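Side-chain contacts in molybdopterin adenylyltransferase (Pyrococcus furiosus, PDB 4LHB), which catalyses the adenylation of molybdopterin with ATP, releasing diphosphate, a step in the biosynthesis of the molybdenum cofactor: residues D73-I76 and E77-A81; S110-P113 and L114-K117. All blocks are in the same frame, centred on the assembly; numbering follows the deposited sequence.

Interaction 1: residues D73-I76 and E77-A81; sequences DDKI and EVLIA
I76 and I80 meet one helical turn apart. CG2 of I76 lies 3.7 Å from CD1 of I80, and the two side chains cross at a slant. With chi1 at -78°, CG2 of I76 stands anti to the backbone N and beside the carbonyl carbon, on the side of I80. The backbone ties the same pair together: I80 N donates to I76 O at 2.9 Å, from a position tilted out of the carbonyl plane. CG1 of I80 also rests 3.3 Å from I76 O.

E77 is bound to D74 in front of it. Its backbone N donates to D74 OD1 at 3.1 Å in a fairly straight bond (165°). The carboxylate oxygen is approached on its anti side, slightly out of plane. I76 N gives OD1 a second, weak bond. E77 CG packs 3.8 Å from the same OD1, but the glutamate chain bends at chi2 and its carboxylate does not touch that of D74. The two acids are like charges; the N-H groups at the helix start would probably ease the negative charge on D74. The other oxygen, D74 OD2, accepts from Q150 N of the second subunit.

K75 runs alongside L79, both pointing the same way, with K75 CG 3.8 Å from L79 CD2. The extended lysine carries NZ to a salt bridge with D116 of the second subunit. From one turn further along, V78 N donates to the backbone O of D74 at 2.9 Å, almost straight.

V78 also packs on V38 and V71, seating the helix on the sheet. This is a classic aspartate N-cap: D74 OD1 caps E77 N and, weakly, I76 N at the start of helix 75-87, which follows strand 64-71.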
ATOM      1  N   ASP C  73      15.616 -19.216   7.178  1.00 36.55           N
ATOM      2  CA  ASP C  73      14.761 -18.039   7.301  1.00 35.34           C
ATOM      3  C   ASP C  73      15.204 -17.046   6.258  1.00 33.71           C
ATOM      4  O   ASP C  73      15.824 -16.057   6.560  1.00 38.08           O
ATOM      5  CB  ASP C  73      14.796 -17.470   8.740  1.00 38.16           C
ATOM      6  CG  ASP C  73      13.416 -16.836   9.204  1.00 50.88           C
ATOM      7  OD1 ASP C  73      13.282 -16.725  10.443  1.00 62.95           O
ATOM      8  OD2 ASP C  73      12.463 -16.438   8.403  1.00 46.42           O
ATOM      9  N   ASP C  74      14.864 -17.326   5.007  1.00 35.90           N
ATOM     10  CA  ASP C  74      15.400 -16.640   3.830  1.00 32.97           C
ATOM     11  C   ASP C  74      14.289 -16.510   2.744  1.00 33.77           C
ATOM     12  O   ASP C  74      13.782 -17.500   2.226  1.00 31.12           O
ATOM     13  CB  ASP C  74      16.570 -17.462   3.289  1.00 35.55           C
ATOM     14  CG  ASP C  74      17.199 -16.868   2.001  1.00 36.55           C
ATOM     15  OD1 ASP C  74      16.617 -16.968   0.918  1.00 36.30           O
ATOM     16  OD2 ASP C  74      18.306 -16.324   2.068  1.00 39.09           O
ATOM     17  N   LYS C  75      13.952 -15.286   2.372  1.00 31.47           N
ATOM     18  CA  LYS C  75      12.867 -15.056   1.437  1.00 29.37           C
ATOM     19  C   LYS C  75      12.882 -15.883   0.189  1.00 28.05           C
ATOM     20  O   LYS C  75      11.847 -16.325  -0.245  1.00 26.88           O
ATOM     21  CB  LYS C  75      12.810 -13.586   1.039  1.00 27.69           C
ATOM     22  CG  LYS C  75      11.887 -13.245  -0.113  1.00 27.06           C
ATOM     23  CD  LYS C  75      11.612 -11.753  -0.009  1.00 28.92           C
ATOM     24  CE  LYS C  75      10.800 -11.144  -1.140  1.00 29.15           C
ATOM     25  NZ  LYS C  75      10.961  -9.670  -1.108  1.00 27.78           N
ATOM     26  N   ILE C  76      14.037 -16.010  -0.445  1.00 28.89           N
ATOM     27  CA  ILE C  76      14.089 -16.664  -1.737  1.00 27.29           C
ATOM     28  C   ILE C  76      13.908 -18.155  -1.541  1.00 28.23           C
ATOM     29  O   ILE C  76      13.251 -18.784  -2.361  1.00 28.08           O
ATOM     30  CB  ILE C  76      15.405 -16.412  -2.439  1.00 26.62           C
ATOM     31  CG1 ILE C  76      15.409 -15.018  -3.050  1.00 26.02           C
ATOM     32  CG2 ILE C  76      15.670 -17.444  -3.542  1.00 26.92           C
ATOM     33  CD1 ILE C  76      16.756 -14.646  -3.655  1.00 23.90           C
ATOM     34  N   GLU C  77      14.507 -18.724  -0.492  1.00 27.03           N
ATOM     35  CA  GLU C  77      14.329 -20.152  -0.207  1.00 29.17           C
ATOM     36  C   GLU C  77      12.873 -20.511   0.120  1.00 31.02           C
ATOM     37  O   GLU C  77      12.340 -21.506  -0.410  1.00 27.06           O
ATOM     38  CB  GLU C  77      15.264 -20.665   0.904  1.00 30.48           C
ATOM     39  CG  GLU C  77      16.747 -20.723   0.491  1.00 33.23           C
ATOM     40  CD  GLU C  77      16.968 -21.612  -0.741  1.00 34.70           C
ATOM     41  OE1 GLU C  77      16.511 -22.769  -0.765  1.00 38.36           O
ATOM     42  OE2 GLU C  77      17.584 -21.161  -1.705  1.00 38.82           O
ATOM     43  N   VAL C  78      12.247 -19.680   0.969  1.00 29.73           N
ATOM     44  CA  VAL C  78      10.850 -19.843   1.324  1.00 26.79           C
ATOM     45  C   VAL C  78       9.938 -19.797   0.107  1.00 28.71           C
ATOM     46  O   VAL C  78       9.083 -20.681  -0.081  1.00 28.65           O
ATOM     47  CB  VAL C  78      10.390 -18.772   2.280  1.00 25.34           C
ATOM     48  CG1 VAL C  78       8.860 -18.775   2.325  1.00 24.25           C
ATOM     49  CG2 VAL C  78      11.047 -18.968   3.649  1.00 21.48           C
ATOM     50  N   LEU C  79      10.130 -18.795  -0.740  1.00 29.41           N
ATOM     51  CA  LEU C  79       9.386 -18.720  -2.002  1.00 28.40           C
ATOM     52  C   LEU C  79       9.661 -19.882  -2.943  1.00 30.40           C
ATOM     53  O   LEU C  79       8.746 -20.374  -3.577  1.00 31.04           O
ATOM     54  CB  LEU C  79       9.608 -17.407  -2.692  1.00 26.79           C
ATOM     55  CG  LEU C  79       8.536 -16.329  -2.394  1.00 29.85           C
ATOM     56  CD1 LEU C  79       7.515 -16.640  -1.317  1.00 29.12           C
ATOM     57  CD2 LEU C  79       9.144 -14.956  -2.167  1.00 30.16           C
ATOM     58  N   ILE C  80      10.907 -20.346  -3.027  1.00 31.69           N
ATOM     59  CA  ILE C  80      11.223 -21.467  -3.910  1.00 31.32           C
ATOM     60  C   ILE C  80      10.412 -22.680  -3.404  1.00 28.93           C
ATOM     61  O   ILE C  80       9.876 -23.436  -4.170  1.00 29.96           O
ATOM     62  CB  ILE C  80      12.764 -21.773  -3.962  1.00 33.63           C
ATOM     63  CG1 ILE C  80      13.501 -20.866  -4.971  1.00 35.71           C
ATOM     64  CG2 ILE C  80      13.078 -23.200  -4.382  1.00 28.87           C
ATOM     65  CD1 ILE C  80      15.042 -20.893  -4.842  1.00 32.00           C
ATOM     66  N   ALA C  81      10.348 -22.847  -2.103  1.00 29.30           N
ATOM     67  CA  ALA C  81       9.650 -23.962  -1.512  1.00 30.93           C
ATOM     68  C   ALA C  81       8.126 -23.853  -1.808  1.00 32.25           C
ATOM     69  O   ALA C  81       7.536 -24.758  -2.358  1.00 33.93           O
ATOM     70  CB  ALA C  81       9.938 -24.028  -0.020  1.00 26.25           C
TER

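Interaction 2: residues S110-P113 and L114-K117; sequences SIKP and LFDK
I111 and F115 are brought together by their first torsions. CG2 of I111 is anti to the backbone N and beside the carbonyl carbon (chi1 -68°), where it faces the ring of F115. The ring of F115 is carried by a CG anti to its own carbonyl carbon (chi1 -66°), and folds back over the chain before it. I111 CG2 then meets ring atom CE1 of F115 at 3.5 Å, the two side chains crossing at a slant.

K112 covers one face of the same ring. Its CA sits 4.0 Å from the centroid of the F115 ring, 19° off the normal, a CH-pi contact. The extended lysine chain crosses the phenylalanine at about a right angle, and its NZ makes a long, weak ion pair with E118.

L114 closes against the backbone. Its N donates to I111 O at 2.8 Å, and its CB lies 3.3 Å from the same oxygen. One residue on, F115 N donates to K112 O at 3.1 Å. This donor stands well above the carbonyl plane, away from the lone pairs. Both bonds span three residues, as in a 3-10 turn.

Beyond the turn, F115 touches T143 of strand 143-148, while L114 packs on F83 of helix 75-87 in its own chain and on L114 of the second subunit. Without the ring, as with an alanine here, I111 CG2 and the CA of K112 would probably lose their aromatic partner, and a gap would be likely beside T143.

The chemistry is thus divided. Two backbone bonds set the 3-10 turn that follows helix 107-111, and weak apolar and CH-pi contacts help to hold the phenylalanine ring against it.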
ATOM      1  N   SER C 110       7.258 -12.258   3.021  1.00 30.68           N
ATOM      2  CA  SER C 110       7.524 -12.830   1.706  1.00 35.35           C
ATOM      3  C   SER C 110       6.230 -13.301   0.982  1.00 36.25           C
ATOM      4  O   SER C 110       6.055 -13.083  -0.221  1.00 33.95           O
ATOM      5  CB  SER C 110       8.567 -13.949   1.817  1.00 36.36           C
ATOM      6  OG  SER C 110       9.612 -13.558   2.699  1.00 35.55           O
ATOM      7  N   ILE C 111       5.318 -13.890   1.752  1.00 37.31           N
ATOM      8  CA  ILE C 111       4.119 -14.556   1.228  1.00 34.64           C
ATOM      9  C   ILE C 111       2.925 -13.599   1.082  1.00 32.78           C
ATOM     10  O   ILE C 111       2.335 -13.490   0.025  1.00 31.23           O
ATOM     11  CB  ILE C 111       3.752 -15.770   2.141  1.00 32.10           C
ATOM     12  CG1 ILE C 111       4.829 -16.835   1.998  1.00 32.79           C
ATOM     13  CG2 ILE C 111       2.407 -16.376   1.782  1.00 27.24           C
ATOM     14  CD1 ILE C 111       4.743 -17.907   3.077  1.00 33.14           C
ATOM     15  N   LYS C 112       2.575 -12.901   2.145  1.00 35.06           N
ATOM     16  CA  LYS C 112       1.352 -12.089   2.171  1.00 36.45           C
ATOM     17  C   LYS C 112       1.110 -11.229   0.933  1.00 35.52           C
ATOM     18  O   LYS C 112      -0.010 -11.143   0.480  1.00 37.85           O
ATOM     19  CB  LYS C 112       1.363 -11.218   3.415  1.00 38.60           C
ATOM     20  CG  LYS C 112       0.145 -10.354   3.604  1.00 42.53           C
ATOM     21  CD  LYS C 112       0.060  -9.893   5.076  1.00 48.73           C
ATOM     22  CE  LYS C 112      -0.964  -8.779   5.279  1.00 50.58           C
ATOM     23  NZ  LYS C 112      -1.219  -8.501   6.712  1.00 52.66           N
ATOM     24  N   PRO C 113       2.156 -10.604   0.362  1.00 34.46           N
ATOM     25  CA  PRO C 113       1.854  -9.775  -0.796  1.00 32.81           C
ATOM     26  C   PRO C 113       1.379 -10.562  -2.052  1.00 30.03           C
ATOM     27  O   PRO C 113       0.899  -9.969  -3.008  1.00 28.55           O
ATOM     28  CB  PRO C 113       3.185  -9.005  -1.041  1.00 36.96           C
ATOM     29  CG  PRO C 113       4.106  -9.327   0.111  1.00 36.70           C
ATOM     30  CD  PRO C 113       3.607 -10.632   0.662  1.00 36.66           C
ATOM     31  N   LEU C 114       1.488 -11.877  -2.046  1.00 28.68           N
ATOM     32  CA  LEU C 114       0.950 -12.703  -3.125  1.00 29.80           C
ATOM     33  C   LEU C 114      -0.578 -13.040  -3.028  1.00 29.62           C
ATOM     34  O   LEU C 114      -1.203 -13.430  -4.041  1.00 28.51           O
ATOM     35  CB  LEU C 114       1.737 -14.013  -3.212  1.00 31.52           C
ATOM     36  CG  LEU C 114       3.243 -13.890  -3.488  1.00 34.60           C
ATOM     37  CD1 LEU C 114       3.901 -15.264  -3.664  1.00 31.07           C
ATOM     38  CD2 LEU C 114       3.479 -12.985  -4.700  1.00 36.05           C
ATOM     39  N   PHE C 115      -1.168 -12.902  -1.848  1.00 25.98           N
ATOM     40  CA  PHE C 115      -2.547 -13.279  -1.648  1.00 26.93           C
ATOM     41  C   PHE C 115      -3.484 -12.452  -2.491  1.00 25.65           C
ATOM     42  O   PHE C 115      -3.425 -11.262  -2.403  1.00 24.79           O
ATOM     43  CB  PHE C 115      -2.992 -13.013  -0.197  1.00 26.53           C
ATOM     44  CG  PHE C 115      -2.308 -13.845   0.811  1.00 27.87           C
ATOM     45  CD1 PHE C 115      -1.710 -15.039   0.470  1.00 29.68           C
ATOM     46  CD2 PHE C 115      -2.275 -13.439   2.134  1.00 29.94           C
ATOM     47  CE1 PHE C 115      -1.063 -15.807   1.426  1.00 30.12           C
ATOM     48  CE2 PHE C 115      -1.646 -14.210   3.101  1.00 29.05           C
ATOM     49  CZ  PHE C 115      -1.033 -15.396   2.739  1.00 29.18           C
ATOM     50  N   ASP C 116      -4.393 -13.065  -3.240  1.00 26.25           N
ATOM     51  CA  ASP C 116      -5.484 -12.306  -3.843  1.00 26.77           C
ATOM     52  C   ASP C 116      -6.614 -12.033  -2.848  1.00 26.68           C
ATOM     53  O   ASP C 116      -7.317 -11.064  -2.995  1.00 25.72           O
ATOM     54  CB  ASP C 116      -6.005 -12.979  -5.087  1.00 28.60           C
ATOM     55  CG  ASP C 116      -4.926 -13.199  -6.096  1.00 32.01           C
ATOM     56  OD1 ASP C 116      -4.883 -12.433  -7.070  1.00 42.79           O
ATOM     57  OD2 ASP C 116      -4.090 -14.100  -5.926  1.00 29.81           O
ATOM     58  N   LYS C 117      -6.785 -12.862  -1.831  1.00 26.75           N
ATOM     59  CA  LYS C 117      -7.784 -12.600  -0.793  1.00 29.16           C
ATOM     60  C   LYS C 117      -7.154 -12.980   0.530  1.00 30.79           C
ATOM     61  O   LYS C 117      -6.482 -14.000   0.603  1.00 31.95           O
ATOM     62  CB  LYS C 117      -9.067 -13.436  -1.035  1.00 31.04           C
ATOM     63  CG  LYS C 117     -10.365 -12.598  -1.042  1.00 32.87           C
ATOM     64  CD  LYS C 117     -10.981 -12.504  -2.424  1.00 34.19           C
ATOM     65  CE  LYS C 117     -11.764 -11.239  -2.712  1.00 34.81           C
ATOM     66  NZ  LYS C 117     -13.001 -10.925  -1.967  1.00 33.35           N
TER

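Interactions 1 and 2 have centres 14 Å apart but touch within the chain. K75 CB comes to 3.6 Å from S110 OG, and L79 CD1 packs 4.3 Å from I111 CG1. The start of helix 75-87 is thereby set beside helix 107-111. A polar tie runs between subunits: besides its salt bridge to D116, K75 NZ makes a hydrogen bond to L114 O of the second subunit, and D116 and L114 here receive the K75 of that subunit. Interaction 1 of each copy therefore meets interaction 2 of the other, in a reciprocal pairing within the hexamer. Both contacts belong to the probable molybdopterin binding domain.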